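Local coordinates for protein NleG5-1 effector (Enterobacteria phage YYZ-2008, PDB 5VGC) that probably acts as a ubiquitin-protein transferase, an NleG-family effector of pathogenic Escherichia coli O157:H7 that also binds calcium, at the interface of chains A and B. Numbering follows the deposited sequence. Chains: chain A/B, NleG5-1 effector.

The interface of chains A and B. Residues chain A 53, 56, 90, 95, 98-99, 101-102; chain B 105-110.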
loop_
_atom_site.group_PDB
_atom_site.type_symbol
_atom_site.label_atom_id
_atom_site.label_comp_id
_atom_site.label_asym_id
_atom_site.label_seq_id
_atom_site.Cartn_x
_atom_site.Cartn_y
_atom_site.Cartn_z
ATOM N N VAL A 53 -16.122 1.927 -7.730
ATOM C CA VAL A 53 -15.379 0.724 -8.089
ATOM C C VAL A 53 -16.234 -0.121 -9.021
ATOM O O VAL A 53 -17.455 -0.214 -8.844
ATOM C CB VAL A 53 -15.033 -0.135 -6.851
ATOM C CG1 VAL A 53 -14.136 -1.309 -7.233
ATOM C CG2 VAL A 53 -14.345 0.705 -5.781
ATOM N N TYR A 56 -19.453 -3.166 -8.242
ATOM C CA TYR A 56 -20.119 -3.008 -6.952
ATOM C C TYR A 56 -21.233 -1.989 -7.045
ATOM O O TYR A 56 -21.154 -1.033 -7.820
ATOM C CB TYR A 56 -19.131 -2.609 -5.863
ATOM C CG TYR A 56 -18.078 -3.658 -5.605
ATOM C CD1 TYR A 56 -18.236 -4.615 -4.609
ATOM C CD2 TYR A 56 -16.919 -3.685 -6.358
ATOM C CE1 TYR A 56 -17.267 -5.563 -4.378
ATOM C CE2 TYR A 56 -15.938 -4.636 -6.133
ATOM C CZ TYR A 56 -16.119 -5.570 -5.146
ATOM O OH TYR A 56 -15.140 -6.501 -4.930
ATOM N N LEU A 90 -20.451 -8.341 -0.118
ATOM C CA LEU A 90 -20.196 -7.145 0.672
ATOM C C LEU A 90 -21.315 -6.124 0.548
ATOM O O LEU A 90 -21.915 -5.990 -0.520
ATOM C CB LEU A 90 -18.896 -6.486 0.198
ATOM C CG LEU A 90 -17.625 -7.332 0.219
ATOM C CD1 LEU A 90 -16.503 -6.587 -0.479
ATOM C CD2 LEU A 90 -17.234 -7.707 1.647
ATOM N N VAL A 95 -17.384 -2.070 1.249
ATOM C CA VAL A 95 -16.626 -1.740 0.035
ATOM C C VAL A 95 -15.875 -0.414 0.251
ATOM O O VAL A 95 -14.641 -0.356 0.090
ATOM C CB VAL A 95 -17.552 -1.672 -1.200
ATOM C CG1 VAL A 95 -16.806 -1.161 -2.430
ATOM C CG2 VAL A 95 -18.162 -3.030 -1.495
ATOM N N LEU A 98 -13.037 -0.849 2.677
ATOM C CA LEU A 98 -11.883 -1.526 2.062
ATOM C C LEU A 98 -11.121 -0.598 1.113
ATOM O O LEU A 98 -9.864 -0.539 1.135
ATOM C CB LEU A 98 -12.327 -2.799 1.331
ATOM C CG LEU A 98 -12.813 -3.915 2.240
ATOM C CD1 LEU A 98 -13.360 -5.023 1.377
ATOM C CD2 LEU A 98 -11.703 -4.433 3.146
ATOM N N ARG A 99 -11.887 0.138 0.303
ATOM C CA ARG A 99 -11.282 1.077 -0.634
ATOM C C ARG A 99 -10.529 2.197 0.110
ATOM O O ARG A 99 -9.433 2.588 -0.309
ATOM C CB ARG A 99 -12.335 1.663 -1.571
ATOM C CG ARG A 99 -11.769 2.343 -2.800
ATOM C CD ARG A 99 -11.330 1.335 -3.832
ATOM N NE ARG A 99 -10.782 2.004 -5.001
ATOM C CZ ARG A 99 -9.543 2.501 -5.093
ATOM N NH1 ARG A 99 -8.675 2.410 -4.088
ATOM N NH2 ARG A 99 -9.159 3.095 -6.222
ATOM N N ILE A 101 -9.169 1.831 3.031
ATOM C CA ILE A 101 -7.895 1.192 3.428
ATOM C C ILE A 101 -6.914 1.192 2.255
ATOM O O ILE A 101 -5.767 1.597 2.416
ATOM C CB ILE A 101 -8.065 -0.251 3.956
ATOM C CG1 ILE A 101 -8.829 -0.228 5.275
ATOM C CG2 ILE A 101 -6.705 -0.933 4.141
ATOM C CD1 ILE A 101 -9.408 -1.566 5.666
ATOM N N GLU A 102 -7.365 0.743 1.089
ATOM C CA GLU A 102 -6.484 0.688 -0.106
ATOM C C GLU A 102 -5.863 2.038 -0.427
ATOM O O GLU A 102 -4.659 2.131 -0.704
ATOM C CB GLU A 102 -7.245 0.145 -1.335
ATOM C CG GLU A 102 -7.577 -1.361 -1.265
ATOM C CD GLU A 102 -8.410 -1.872 -2.427
ATOM O OE1 GLU A 102 -8.659 -3.104 -2.464
ATOM O OE2 GLU A 102 -8.826 -1.057 -3.293
ATOM N N GLU B 105 -2.712 -1.839 -2.707
ATOM C CA GLU B 105 -3.035 -1.074 -3.903
ATOM C C GLU B 105 -4.508 -1.217 -4.248
ATOM O O GLU B 105 -5.204 -2.156 -3.785
ATOM C CB GLU B 105 -2.173 -1.539 -5.089
ATOM C CG GLU B 105 -0.671 -1.553 -4.779
ATOM C CD GLU B 105 0.204 -1.996 -5.938
ATOM O OE1 GLU B 105 -0.082 -1.614 -7.094
ATOM O OE2 GLU B 105 1.193 -2.725 -5.683
ATOM N N ASN B 106 -4.981 -0.277 -5.067
ATOM C CA ASN B 106 -6.337 -0.335 -5.615
ATOM C C ASN B 106 -6.686 -1.763 -6.074
ATOM O O ASN B 106 -5.900 -2.426 -6.762
ATOM C CB ASN B 106 -6.580 0.704 -6.732
ATOM C CG ASN B 106 -5.336 1.030 -7.554
ATOM O OD1 ASN B 106 -4.571 1.937 -7.207
ATOM N ND2 ASN B 106 -5.137 0.307 -8.653
ATOM N N MET B 107 -7.858 -2.218 -5.647
ATOM C CA MET B 107 -8.374 -3.572 -5.900
ATOM C C MET B 107 -7.661 -4.747 -5.204
ATOM O O MET B 107 -8.117 -5.891 -5.389
ATOM C CB MET B 107 -8.484 -3.865 -7.414
ATOM C CG MET B 107 -9.310 -2.881 -8.230
ATOM S SD MET B 107 -11.017 -2.615 -7.712
ATOM C CE MET B 107 -10.880 -1.031 -6.867
ATOM N N ASP B 108 -6.602 -4.511 -4.412
ATOM C CA ASP B 108 -5.873 -5.650 -3.798
ATOM C C ASP B 108 -6.737 -6.504 -2.850
ATOM O O ASP B 108 -6.577 -7.720 -2.790
ATOM C CB ASP B 108 -4.595 -5.196 -3.052
ATOM C CG ASP B 108 -3.313 -5.321 -3.893
ATOM O OD1 ASP B 108 -3.291 -6.035 -4.924
ATOM O OD2 ASP B 108 -2.301 -4.691 -3.500
ATOM N N LEU B 109 -7.632 -5.855 -2.112
ATOM C CA LEU B 109 -8.595 -6.560 -1.259
ATOM C C LEU B 109 -9.853 -6.935 -2.043
ATOM O O LEU B 109 -10.335 -8.036 -1.961
ATOM C CB LEU B 109 -8.959 -5.726 -0.024
ATOM C CG LEU B 109 -7.791 -5.330 0.894
ATOM C CD1 LEU B 109 -8.240 -4.428 2.031
ATOM C CD2 LEU B 109 -7.080 -6.569 1.419
ATOM N N LEU B 110 -10.381 -6.004 -2.820
ATOM C CA LEU B 110 -11.636 -6.212 -3.540
ATOM C C LEU B 110 -11.581 -7.105 -4.793
ATOM O O LEU B 110 -12.637 -7.399 -5.358
ATOM C CB LEU B 110 -12.239 -4.856 -3.907
ATOM C CG LEU B 110 -12.663 -4.032 -2.695
ATOM C CD1 LEU B 110 -12.851 -2.568 -3.050
ATOM C CD2 LEU B 110 -13.901 -4.624 -2.057
#
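On chain A the backbone is the last turns of helix 92-102 with loop residues A:Val53, A:Tyr56 and A:Leu90 beside it, and on chain B an irregular loop, 105-110, that runs up to helix 111-125 and turns through a positive phi of 69° at B:Met107. The polar centre is the carboxylate of A:Glu102. Its CG lies anti to the carbonyl carbon and the chain runs out straight from there (chi2 176°), so that the tip reaches the backbone amides of the loop. A:Glu102 OE1 accepts B:Leu109 N at 3.0 Å through its anti lone pair, and the amide of B:Leu110 adds a weaker bond to this same oxygen. A:Glu102 OE2 takes B:Met107 N at 2.8 Å from above the carboxylate plane, though B:Met107 is poorly ordered. Two oxygens engaged at separate points along the loop should limit rotation of the carboxylate. A:Arg99, one helical turn back and bent at chi2 (77°), sets NH1 3.6 Å from OE2 of A:Glu102 in a salt bridge within chain A, which may favour the charged form of the acid.

The apolar half belongs to B:Leu110. One branch, B:Leu110 CD2, rests against two neighbouring leucines of chain A, 3.5 Å from A:Leu98 CD1 and 3.6 Å from A:Leu90 CD1, and the side chains cross obliquely. The other methyl of A:Leu98, CD2, turns to B:Leu109 CD1, so one side chain serves both loop leucines. Beyond the carboxylate, A:Val53 CG1 meets the folded end of B:Met107 tip to tip.

The chains are copies of one protein and the whole interface is two-fold symmetric, so this patch has a twin; the structure alone does not show whether the dimer forms in solution. The phenol OH of A:Tyr56 donates to B:Leu110 O at 2.7 Å, on a lone pair in the carbonyl plane.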